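Local coordinates for bifunctional endo-1,4-beta-xylanase A (Neocallimastix patriciarum, PDB 2VG9), which catalyses the internal hydrolysis of beta-1,4-xylosidic bonds in xylan as a family 11 glycoside hydrolase, represented here by a loop-swap variant, at residues Gln64-Asp69 against Trp186-Leu191; Tyr96-Asn101 against Gly146-Gly151; Val110-Ile115 against Asp176-Trp181; Phe140-Thr145 against Gln158-Arg163. All blocks are in the same frame, centred on the assembly; numbering follows the deposited sequence.

Contact 1: Gln64-Asp69 against Trp186-Leu191; sequences QKKATD and WGIGNL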
# COMPACT_ATOMS: atom_id res chain seq x y z
N GLN A 64 -5.73 11.88 12.63
CA GLN A 64 -5.76 12.84 13.72
C GLN A 64 -5.13 14.13 13.27
O GLN A 64 -5.54 15.22 13.68
CB GLN A 64 -5.01 12.28 14.96
CG GLN A 64 -5.82 11.23 15.71
CD GLN A 64 -5.07 10.55 16.86
OE1 GLN A 64 -5.66 9.72 17.58
NE2 GLN A 64 -3.79 10.90 17.07
N LYS A 65 -4.11 14.02 12.44
CA LYS A 65 -3.40 15.19 12.04
C LYS A 65 -2.78 15.06 10.67
O LYS A 65 -2.62 13.92 10.14
CB LYS A 65 -2.38 15.63 13.10
CG LYS A 65 -1.13 14.79 13.27
CD LYS A 65 -0.21 15.51 14.25
CE LYS A 65 0.98 14.66 14.65
NZ LYS A 65 1.92 15.32 15.63
N LYS A 66 -2.48 16.23 10.10
CA LYS A 66 -1.94 16.34 8.75
C LYS A 66 -0.74 15.41 8.67
O LYS A 66 0.12 15.42 9.54
CB LYS A 66 -1.54 17.78 8.48
CG LYS A 66 -1.22 18.13 7.02
CD LYS A 66 -0.81 19.59 6.94
CE LYS A 66 -0.99 20.12 5.57
NZ LYS A 66 -0.07 21.26 5.28
N ALA A 67 -0.68 14.61 7.60
CA ALA A 67 0.37 13.59 7.46
C ALA A 67 1.76 14.17 7.58
O ALA A 67 2.68 13.51 8.09
CB ALA A 67 0.19 12.82 6.14
N THR A 68 1.93 15.43 7.15
CA THR A 68 3.26 16.03 7.19
C THR A 68 3.60 16.69 8.54
O THR A 68 4.75 17.12 8.73
CB THR A 68 3.45 17.09 6.08
OG1 THR A 68 2.28 17.92 6.03
CG2 THR A 68 3.65 16.42 4.70
N ASP A 69 2.62 16.78 9.46
CA ASP A 69 2.90 17.20 10.86
C ASP A 69 3.74 16.20 11.64
O ASP A 69 4.43 16.58 12.57
CB ASP A 69 1.63 17.39 11.65
CG ASP A 69 0.92 18.64 11.27
OD1 ASP A 69 1.44 19.29 10.31
OD2 ASP A 69 -0.16 18.90 11.83
N TRP A 186 0.68 19.46 -3.81
CA TRP A 186 -0.47 18.58 -3.65
C TRP A 186 -1.04 18.69 -2.25
O TRP A 186 -0.29 18.78 -1.28
CB TRP A 186 -0.13 17.12 -3.96
CG TRP A 186 0.58 16.93 -5.29
CD1 TRP A 186 0.59 17.78 -6.35
CD2 TRP A 186 1.32 15.78 -5.70
NE1 TRP A 186 1.32 17.24 -7.39
CE2 TRP A 186 1.80 16.02 -7.00
CE3 TRP A 186 1.65 14.57 -5.07
CZ2 TRP A 186 2.58 15.09 -7.70
CZ3 TRP A 186 2.43 13.65 -5.76
CH2 TRP A 186 2.91 13.92 -7.05
N GLY A 187 -2.36 18.68 -2.15
CA GLY A 187 -3.04 18.77 -0.85
C GLY A 187 -2.86 17.51 0.01
O GLY A 187 -2.96 16.39 -0.52
N ILE A 188 -2.59 17.71 1.31
CA ILE A 188 -2.26 16.66 2.27
C ILE A 188 -3.21 16.67 3.46
O ILE A 188 -3.17 17.60 4.27
CB ILE A 188 -0.81 16.82 2.84
CG1 ILE A 188 0.24 17.01 1.72
CG2 ILE A 188 -0.46 15.67 3.84
CD1 ILE A 188 0.54 15.72 0.88
N GLY A 189 -4.07 15.65 3.54
CA GLY A 189 -5.04 15.51 4.63
C GLY A 189 -4.47 14.78 5.84
O GLY A 189 -3.26 14.72 6.02
N ASN A 190 -5.35 14.24 6.68
CA ASN A 190 -4.92 13.64 7.96
C ASN A 190 -4.47 12.19 7.73
O ASN A 190 -5.10 11.46 6.99
CB ASN A 190 -6.05 13.68 8.98
CG ASN A 190 -6.42 15.09 9.43
OD1 ASN A 190 -5.57 15.98 9.53
ND2 ASN A 190 -7.71 15.29 9.73
N LEU A 191 -3.40 11.77 8.40
CA LEU A 191 -2.87 10.43 8.14
C LEU A 191 -3.77 9.31 8.69
O LEU A 191 -3.97 9.18 9.89
CB LEU A 191 -1.44 10.32 8.66
CG LEU A 191 -0.70 9.01 8.35
CD1 LEU A 191 -0.61 8.73 6.78
CD2 LEU A 191 0.68 9.14 9.00
O HOH W 1 -3.38 11.19 11.83
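Backbone hydrogen bonding makes a single beta bridge between Lys-66, in the loop that joins strands 52-60 and 73-86, and Asn-190 at the start of strand 190-200. Leu-191 N reaches Lys-65 O at 2.9 Å, arriving 27° above the carbonyl plane rather than on a lone pair. Ala-67 N answers with a bond of 3.0 Å to Gly-189 O, this one within the carbonyl plane. Each of the two oxygens also meets a weaker carbon donor: Asn-190 CA approaches Lys-65 O, and Lys-66 CA lies 3.4 Å from Gly-189 O.

A water extends the pairing beyond the bridge. It accepts from Gln-64 N at 2.6 Å and lies close enough to donate to Leu-191 O, with Lys-65 O as a more distant acceptor.

Apolar packing centres on Ala-67, whose CB points at the opposing segment and rests 3.7 Å from Ile-188 CG2, with Leu-191 CB at 3.9 Å. Phe-99 of strand 89-100 and Phe-178 of helix 174-182 also pack against this methyl. The extended Lys-66 chain crosses Ile-188 at about a right angle and lays its CG 3.4 Å from Ile-188 O.

Asn-190 contributes differently: its amide turns back against the peptide between Lys-65 and Lys-66, where OD1 is too poorly angled to accept from Lys-66 N.

The directional bonds of this junction in the beta jelly roll thus come from peptide groups and a water, while side chains add a small apolar seal at Ala-67, a cation-pi contact of Lys-65 with Tyr-70, and the chain of the exposed Lys-66 run over Ile-188.

Contact 2: Tyr96-Asn101 against Gly146-Gly151; sequences YGWFQN and GPTING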
# COMPACT_ATOMS: atom_id res chain seq x y z
N TYR A 96 1.51 1.69 1.78
CA TYR A 96 0.15 2.03 1.40
C TYR A 96 -0.63 2.74 2.52
O TYR A 96 -0.40 2.47 3.68
CB TYR A 96 -0.58 0.74 1.02
CG TYR A 96 -2.04 0.91 0.73
CD1 TYR A 96 -2.49 1.17 -0.58
CD2 TYR A 96 -2.99 0.78 1.73
CE1 TYR A 96 -3.84 1.31 -0.86
CE2 TYR A 96 -4.36 0.93 1.47
CZ TYR A 96 -4.78 1.20 0.18
OH TYR A 96 -6.15 1.34 -0.08
N GLY A 97 -1.55 3.63 2.15
CA GLY A 97 -2.43 4.22 3.15
C GLY A 97 -3.30 5.29 2.53
O GLY A 97 -3.39 5.38 1.29
N TRP A 98 -3.97 6.06 3.39
CA TRP A 98 -4.81 7.21 2.94
C TRP A 98 -4.50 8.49 3.69
O TRP A 98 -4.05 8.46 4.85
CB TRP A 98 -6.30 6.88 3.10
CG TRP A 98 -6.81 5.73 2.25
CD1 TRP A 98 -6.56 4.40 2.44
CD2 TRP A 98 -7.66 5.82 1.11
NE1 TRP A 98 -7.21 3.66 1.48
CE2 TRP A 98 -7.88 4.51 0.65
CE3 TRP A 98 -8.27 6.89 0.43
CZ2 TRP A 98 -8.68 4.23 -0.49
CZ3 TRP A 98 -9.04 6.62 -0.67
CH2 TRP A 98 -9.25 5.29 -1.12
N PHE A 99 -4.74 9.64 3.03
CA PHE A 99 -4.90 10.92 3.74
C PHE A 99 -6.40 11.24 3.74
O PHE A 99 -7.02 11.41 2.67
CB PHE A 99 -4.14 12.11 3.10
CG PHE A 99 -2.67 11.85 2.83
CD1 PHE A 99 -1.89 11.03 3.67
CD2 PHE A 99 -2.05 12.44 1.71
CE1 PHE A 99 -0.53 10.80 3.41
CE2 PHE A 99 -0.69 12.22 1.46
CZ PHE A 99 0.07 11.39 2.32
N GLN A 100 -6.97 11.28 4.94
CA GLN A 100 -8.40 11.49 5.14
C GLN A 100 -8.65 13.00 5.05
O GLN A 100 -7.90 13.80 5.61
CB GLN A 100 -8.82 10.96 6.51
CG GLN A 100 -10.33 11.16 6.90
CD GLN A 100 -11.32 10.43 5.98
OE1 GLN A 100 -11.76 10.98 4.97
NE2 GLN A 100 -11.71 9.22 6.35
N ASN A 101 -9.70 13.37 4.33
CA ASN A 101 -10.08 14.77 4.22
C ASN A 101 -11.42 15.10 4.90
O ASN A 101 -11.94 16.19 4.72
CB ASN A 101 -10.09 15.20 2.75
CG ASN A 101 -11.28 14.65 1.99
OD1 ASN A 101 -11.85 13.64 2.38
ND2 ASN A 101 -11.66 15.33 0.91
N GLY A 146 -13.77 5.17 -7.64
CA GLY A 146 -13.97 3.88 -7.04
C GLY A 146 -14.31 3.96 -5.57
O GLY A 146 -14.41 5.05 -5.01
N PRO A 147 -14.52 2.80 -4.95
CA PRO A 147 -14.77 2.70 -3.52
C PRO A 147 -13.58 3.21 -2.70
O PRO A 147 -12.44 3.13 -3.14
CB PRO A 147 -15.00 1.20 -3.29
CG PRO A 147 -14.30 0.54 -4.45
CD PRO A 147 -14.52 1.48 -5.60
N THR A 148 -13.87 3.69 -1.50
CA THR A 148 -13.00 4.55 -0.73
C THR A 148 -13.10 4.09 0.75
O THR A 148 -14.00 3.31 1.09
CB THR A 148 -13.51 6.00 -0.99
OG1 THR A 148 -12.61 6.71 -1.87
CG2 THR A 148 -13.81 6.77 0.24
N ILE A 149 -12.19 4.55 1.61
CA ILE A 149 -12.30 4.27 3.05
C ILE A 149 -13.59 4.83 3.68
O ILE A 149 -13.96 4.45 4.79
CB ILE A 149 -11.06 4.81 3.87
CG1 ILE A 149 -10.77 6.28 3.50
CG2 ILE A 149 -9.87 3.82 3.73
CD1 ILE A 149 -9.83 7.01 4.45
N ASN A 150 -14.23 5.75 2.96
CA ASN A 150 -15.43 6.47 3.40
C ASN A 150 -16.76 5.89 2.89
O ASN A 150 -17.84 6.33 3.31
CB ASN A 150 -15.32 7.93 2.97
CG ASN A 150 -14.33 8.71 3.80
OD1 ASN A 150 -13.90 8.26 4.86
ND2 ASN A 150 -13.96 9.89 3.33
N GLY A 151 -16.70 4.92 1.97
CA GLY A 151 -17.93 4.37 1.36
C GLY A 151 -17.81 4.12 -0.13
O GLY A 151 -16.72 3.76 -0.63
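The end of strand 89-100 and the segment 146-151 run 56° apart with no backbone pairing between them, and the nearest CA atoms, of Trp-98 and Ile-149, are 8.0 Å apart. Trp-98 and Ile-149 meet tip to tip: the CG2 methyl sits over one face of the indole, 3.5 Å from the centroid of the five-membered ring, while Ile-149 CD1 reaches back to Trp-98 CB. Ile-149 CG1 takes the crowded position between backbone N and carbonyl carbon, bringing both branches onto the indole. At the far end of the indole, CH2 comes 3.7 Å from Thr-148 OG1, a buried hydroxyl with no partner in the model.

Thr-148 to Gly-151 forms a type I turn, consistent with the tip of the thumb hairpin that overhangs the cleft in family 11 xylanases. An alanine in place of Trp-98 would probably loosen the seating of this turn, since the platform beneath the Ile-149 methyl would be gone. Tyr-96 OH, itself bonded to Glu-111 OE1, holds the indole by accepting a bent bond of 3.0 Å from Trp-98 NE1, the hydroxyl tilted from its plane.

Beside this packing, two amides clasp: Gln-100, bent at chi2, faces Asn-150 with planes only 3° apart; Gln-100 NE2 donates to Asn-150 OD1 at 2.8 Å, and Asn-150 ND2 returns a bond of 3.0 Å to Gln-100 OE1, each on a lone pair.

Contact 3: Val110-Ile115 against Asp176-Trp181; sequences VEYYII and DHFKEW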
# COMPACT_ATOMS: atom_id res chain seq x y z
N VAL A 110 -6.99 11.12 -0.37
CA VAL A 110 -5.82 10.56 -1.10
C VAL A 110 -5.59 9.12 -0.67
O VAL A 110 -5.61 8.82 0.52
CB VAL A 110 -4.53 11.39 -0.83
CG1 VAL A 110 -3.27 10.68 -1.34
CG2 VAL A 110 -4.66 12.79 -1.41
N GLU A 111 -5.40 8.23 -1.66
CA GLU A 111 -4.85 6.88 -1.45
C GLU A 111 -3.43 6.96 -2.01
O GLU A 111 -3.22 7.41 -3.14
CB GLU A 111 -5.68 5.86 -2.23
CG GLU A 111 -5.27 4.40 -2.09
CD GLU A 111 -6.23 3.50 -2.88
OE1 GLU A 111 -6.61 2.43 -2.36
OE2 GLU A 111 -6.61 3.87 -4.01
N TYR A 112 -2.43 6.58 -1.22
CA TYR A 112 -1.03 6.76 -1.61
C TYR A 112 -0.29 5.40 -1.65
O TYR A 112 -0.67 4.44 -0.96
CB TYR A 112 -0.33 7.78 -0.68
CG TYR A 112 -0.05 7.25 0.73
CD1 TYR A 112 1.03 6.38 0.96
CD2 TYR A 112 -0.86 7.62 1.82
CE1 TYR A 112 1.32 5.88 2.23
CE2 TYR A 112 -0.57 7.14 3.16
CZ TYR A 112 0.53 6.26 3.33
OH TYR A 112 0.89 5.74 4.55
N TYR A 113 0.72 5.33 -2.52
CA TYR A 113 1.51 4.13 -2.77
C TYR A 113 2.98 4.53 -2.84
O TYR A 113 3.37 5.45 -3.58
CB TYR A 113 1.15 3.52 -4.13
CG TYR A 113 -0.27 3.10 -4.27
CD1 TYR A 113 -0.66 1.77 -4.10
CD2 TYR A 113 -1.24 4.04 -4.62
CE1 TYR A 113 -2.00 1.40 -4.23
CE2 TYR A 113 -2.55 3.69 -4.75
CZ TYR A 113 -2.93 2.38 -4.56
OH TYR A 113 -4.27 2.09 -4.73
N ILE A 114 3.80 3.83 -2.07
CA ILE A 114 5.23 3.97 -2.27
C ILE A 114 5.68 2.59 -2.74
O ILE A 114 5.81 1.66 -1.94
CB ILE A 114 5.98 4.40 -0.98
CG1 ILE A 114 5.47 5.78 -0.51
CG2 ILE A 114 7.49 4.47 -1.22
CD1 ILE A 114 5.84 6.06 0.94
N ILE A 115 5.88 2.47 -4.06
CA ILE A 115 6.02 1.14 -4.65
C ILE A 115 7.47 0.75 -4.74
O ILE A 115 8.24 1.37 -5.49
CB ILE A 115 5.32 1.03 -6.03
CG1 ILE A 115 3.87 1.53 -5.94
CG2 ILE A 115 5.42 -0.39 -6.58
CD1 ILE A 115 3.08 1.47 -7.26
N ASP A 176 9.52 11.50 4.30
CA ASP A 176 10.23 12.19 3.19
C ASP A 176 9.43 12.14 1.86
O ASP A 176 9.44 13.09 1.10
CB ASP A 176 11.63 11.58 2.98
CG ASP A 176 12.68 12.16 3.91
OD1 ASP A 176 12.32 12.98 4.80
OD2 ASP A 176 13.87 11.77 3.75
N HIS A 177 8.74 11.02 1.60
CA HIS A 177 7.80 10.89 0.49
C HIS A 177 6.67 11.88 0.68
O HIS A 177 6.33 12.60 -0.26
CB HIS A 177 7.28 9.46 0.36
CG HIS A 177 8.32 8.50 -0.15
ND1 HIS A 177 9.20 7.84 0.69
CD2 HIS A 177 8.64 8.13 -1.41
CE1 HIS A 177 10.01 7.09 -0.04
NE2 HIS A 177 9.70 7.25 -1.31
N PHE A 178 6.10 11.95 1.89
CA PHE A 178 5.01 12.94 2.13
C PHE A 178 5.50 14.36 1.84
O PHE A 178 4.76 15.16 1.23
CB PHE A 178 4.43 12.86 3.56
CG PHE A 178 3.83 11.51 3.93
CD1 PHE A 178 3.56 10.54 2.96
CD2 PHE A 178 3.50 11.24 5.27
CE1 PHE A 178 2.99 9.28 3.32
CE2 PHE A 178 2.93 10.02 5.64
CZ PHE A 178 2.65 9.05 4.66
N LYS A 179 6.72 14.68 2.27
CA LYS A 179 7.31 16.03 2.08
C LYS A 179 7.50 16.36 0.60
O LYS A 179 7.14 17.46 0.15
CB LYS A 179 8.68 16.15 2.76
CG LYS A 179 8.65 16.46 4.25
CD LYS A 179 10.10 16.52 4.81
CE LYS A 179 10.17 15.93 6.23
NZ LYS A 179 11.26 16.56 7.08
N GLU A 180 8.03 15.39 -0.15
CA GLU A 180 8.15 15.50 -1.61
C GLU A 180 6.84 15.74 -2.30
O GLU A 180 6.79 16.56 -3.23
CB GLU A 180 8.89 14.30 -2.23
CG GLU A 180 10.40 14.28 -1.91
CD GLU A 180 11.23 15.37 -2.62
OE1 GLU A 180 10.71 16.13 -3.45
OE2 GLU A 180 12.44 15.47 -2.34
N TRP A 181 5.77 15.03 -1.90
CA TRP A 181 4.45 15.27 -2.50
C TRP A 181 3.91 16.67 -2.15
O TRP A 181 3.35 17.39 -3.00
CB TRP A 181 3.47 14.18 -2.10
CG TRP A 181 3.89 12.75 -2.47
CD1 TRP A 181 4.75 12.35 -3.48
CD2 TRP A 181 3.46 11.55 -1.81
NE1 TRP A 181 4.88 10.97 -3.47
CE2 TRP A 181 4.09 10.46 -2.46
CE3 TRP A 181 2.61 11.29 -0.73
CZ2 TRP A 181 3.90 9.14 -2.05
CZ3 TRP A 181 2.42 9.98 -0.33
CH2 TRP A 181 3.07 8.93 -0.97
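Tyr-112 OH is the best-held polar atom among the side chains that meet here, and one hydrogen bond grips it, which the hydroxyl donates to the backbone Glu-193 O on strand 190-200. Between the two segments themselves there is no hydrogen bond. The Tyr-112 ring, placed in the crowded position between backbone N and carbonyl carbon (chi1 72°), receives the edge of Phe-178 on one face. This T-shaped pair has centroids 5.2 Å apart and planes at 75°, and its nearest atoms are Tyr-112 CZ and Phe-178 CZ at 3.7 Å. Trp-181 brings the far end of its indole to the root of the same tyrosine, with CZ3 3.5 Å from Tyr-112 CB.

The three rings form an aromatic cluster through which helix 174-182 packs on strand 110-115 of the jelly roll, crossing it at 119° with axes 10.6 Å apart. In family 11 enzymes the single helix lies against the convex side of the curved sheet, away from the cleft, and the arrangement here agrees.

One helical turn before Trp-181, His-177 presents a ring face to Ile-114. The CG2 methyl stands over it, 3.8 Å from the centroid, and Ile-114 CD1 closes on His-177 CG at 3.6 Å. Ile-114 CG1 meanwhile touches Trp-181 CH2, so the isoleucine touches both imidazole and indole.

Contact 4: Phe140-Thr145 against Gln158-Arg163; sequences FQMDHT and QYFSVR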
# COMPACT_ATOMS: atom_id res chain seq x y z
N PHE A 140 4.18 11.09 -8.97
CA PHE A 140 3.11 11.59 -9.80
C PHE A 140 1.81 11.37 -9.05
O PHE A 140 1.75 10.56 -8.10
CB PHE A 140 3.06 10.91 -11.19
CG PHE A 140 3.04 9.39 -11.14
CD1 PHE A 140 1.83 8.70 -11.12
CD2 PHE A 140 4.23 8.66 -11.09
CE1 PHE A 140 1.78 7.30 -11.07
CE2 PHE A 140 4.20 7.23 -11.02
CZ PHE A 140 2.98 6.55 -11.01
N GLN A 141 0.78 12.11 -9.48
CA GLN A 141 -0.55 11.91 -8.93
C GLN A 141 -1.53 11.67 -10.06
O GLN A 141 -1.23 11.98 -11.22
CB GLN A 141 -0.98 13.06 -8.00
CG GLN A 141 -0.87 14.48 -8.60
CD GLN A 141 -2.10 14.88 -9.37
OE1 GLN A 141 -3.20 14.53 -9.00
NE2 GLN A 141 -1.91 15.62 -10.47
N MET A 142 -2.67 11.06 -9.75
CA MET A 142 -3.71 10.82 -10.76
C MET A 142 -5.08 10.68 -10.13
O MET A 142 -5.19 10.37 -8.96
CB MET A 142 -3.36 9.62 -11.66
CG MET A 142 -3.47 8.21 -11.09
SD MET A 142 -2.52 7.03 -12.15
CE MET A 142 -3.13 7.47 -13.78
N ASP A 143 -6.11 10.99 -10.91
CA ASP A 143 -7.48 10.76 -10.49
C ASP A 143 -7.78 9.26 -10.50
O ASP A 143 -7.18 8.47 -11.25
CB ASP A 143 -8.48 11.49 -11.42
CG ASP A 143 -8.42 13.01 -11.31
OD1 ASP A 143 -7.85 13.56 -10.35
OD2 ASP A 143 -8.98 13.69 -12.21
N HIS A 144 -8.69 8.87 -9.62
CA HIS A 144 -9.26 7.52 -9.64
C HIS A 144 -10.71 7.64 -9.19
O HIS A 144 -11.04 8.53 -8.41
CB HIS A 144 -8.49 6.57 -8.73
CG HIS A 144 -8.86 5.13 -8.91
ND1 HIS A 144 -9.66 4.45 -8.01
CD2 HIS A 144 -8.56 4.25 -9.89
CE1 HIS A 144 -9.83 3.21 -8.43
NE2 HIS A 144 -9.19 3.07 -9.58
N THR A 145 -11.56 6.77 -9.72
CA THR A 145 -12.97 6.70 -9.32
C THR A 145 -13.28 5.27 -8.86
O THR A 145 -13.00 4.28 -9.56
CB THR A 145 -13.93 7.20 -10.46
OG1 THR A 145 -13.45 8.45 -10.99
CG2 THR A 145 -15.35 7.41 -9.91
N GLN A 158 -4.88 9.66 -6.18
CA GLN A 158 -3.84 8.73 -5.76
C GLN A 158 -2.49 9.43 -5.87
O GLN A 158 -2.23 10.12 -6.86
CB GLN A 158 -3.89 7.47 -6.62
CG GLN A 158 -5.18 6.65 -6.41
CD GLN A 158 -5.34 5.53 -7.41
OE1 GLN A 158 -5.06 5.70 -8.59
NE2 GLN A 158 -5.81 4.39 -6.94
N TYR A 159 -1.65 9.30 -4.85
CA TYR A 159 -0.27 9.79 -4.94
C TYR A 159 0.65 8.58 -5.01
O TYR A 159 0.43 7.59 -4.32
CB TYR A 159 0.14 10.68 -3.75
CG TYR A 159 -0.64 11.95 -3.56
CD1 TYR A 159 -1.54 12.41 -4.55
CD2 TYR A 159 -0.45 12.73 -2.43
CE1 TYR A 159 -2.28 13.59 -4.38
CE2 TYR A 159 -1.18 13.92 -2.24
CZ TYR A 159 -2.09 14.34 -3.22
OH TYR A 159 -2.79 15.51 -3.02
N PHE A 160 1.68 8.70 -5.83
CA PHE A 160 2.66 7.64 -6.11
C PHE A 160 4.06 8.12 -6.00
O PHE A 160 4.37 9.21 -6.47
CB PHE A 160 2.51 7.12 -7.57
CG PHE A 160 1.21 6.38 -7.82
CD1 PHE A 160 1.15 4.99 -7.61
CD2 PHE A 160 0.04 7.08 -8.26
CE1 PHE A 160 -0.07 4.28 -7.82
CE2 PHE A 160 -1.15 6.38 -8.49
CZ PHE A 160 -1.21 4.98 -8.26
N SER A 161 4.90 7.27 -5.40
CA SER A 161 6.34 7.24 -5.55
C SER A 161 6.66 5.84 -6.06
O SER A 161 6.38 4.85 -5.39
CB SER A 161 7.04 7.36 -4.20
OG SER A 161 7.03 8.67 -3.70
N VAL A 162 7.30 5.76 -7.22
CA VAL A 162 7.66 4.46 -7.74
C VAL A 162 9.17 4.34 -7.71
O VAL A 162 9.87 5.12 -8.38
CB VAL A 162 7.09 4.27 -9.16
CG1 VAL A 162 7.55 2.92 -9.77
CG2 VAL A 162 5.56 4.42 -9.12
N ARG A 163 9.68 3.39 -6.93
CA ARG A 163 11.13 3.14 -6.86
C ARG A 163 11.67 2.64 -8.20
O ARG A 163 11.14 1.68 -8.78
CB ARG A 163 11.46 2.08 -5.79
CG ARG A 163 12.94 2.07 -5.42
CD ARG A 163 13.27 1.06 -4.31
NE ARG A 163 14.72 0.94 -4.08
CZ ARG A 163 15.40 1.71 -3.22
NH1 ARG A 163 14.76 2.62 -2.51
NH2 ARG A 163 16.70 1.54 -3.03
O HOH W 2 -6.52 5.84 -11.45
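Four backbone hydrogen bonds satisfy the facing peptide groups of these antiparallel strands. Phe-140 and Phe-160 exchange one pair: Phe-160 N donates to Phe-140 O at 2.9 Å, nearly along the C=O axis, and Phe-140 N returns the bond to Phe-160 O. Met-142 and Gln-158 repeat the pattern, with Gln-158 N on Met-142 O at 2.9 Å and almost straight (173°). Between them, in the non-hydrogen-bonded pair with Tyr-159, Gln-141 CA adds a carbon donor to Gln-158 O.

Of the buried Gln-158 amide, NE2 bonds to Glu-111 OE2, while a water donates to OE1 at 3.2 Å and to Asp-143 O at 2.7 Å. His-144 lays its ring over this amide, planes 20° apart. Lys-157 NZ bonds to Gln-141 OE1 and forms a salt bridge with Asp-143 OD1. On the opposite face, Tyr-159 OH bonds to Gly-187 O.

Phe-140, Phe-160, Met-142 and Gln-158 share one face. The two phenyl rings are nearly parallel but slid apart, so that Phe-140 CE1 reaches Phe-160 CD2 at 3.3 Å and Phe-160 CB stands over the Phe-140 face. A serine replacing Phe-140 would probably leave Phe-160 CB and Val-162 CG2 less well packed. Met-142 SD makes an oblique Met-aromatic contact with Phe-160, 5.0 Å from its ring centroid.

Strand 153-163 thus lies between antiparallel strand 135-145 and parallel strand 110-115, with Ser-161 turned to helix 174-182.

In the fold
Contacts 3 and 4 lie closest together, centres about 8 Å apart, because strands 110-115 and 153-163 are neighbours: Ile-115 N bonds to Ser-161 O at 2.8 Å. Contact 2 joins the same sheet through Phe-99 N and Val-110 O. Phe-99, pointing away from segment 146-151, packs on Ala-67 CB, so contact 1, its centre about 13 Å from that of contact 2 and 11 Å from that of contact 3, shares the aromatic layer with Phe-178. Trp-186 reaches Trp-181 and Gln-141, tying contact 1 to contacts 3 and 4. Contact 2 probably borders the xylan-binding cleft, as in other family 11 enzymes, while contacts 1 and 3 lie on the side to which Phe-99 points.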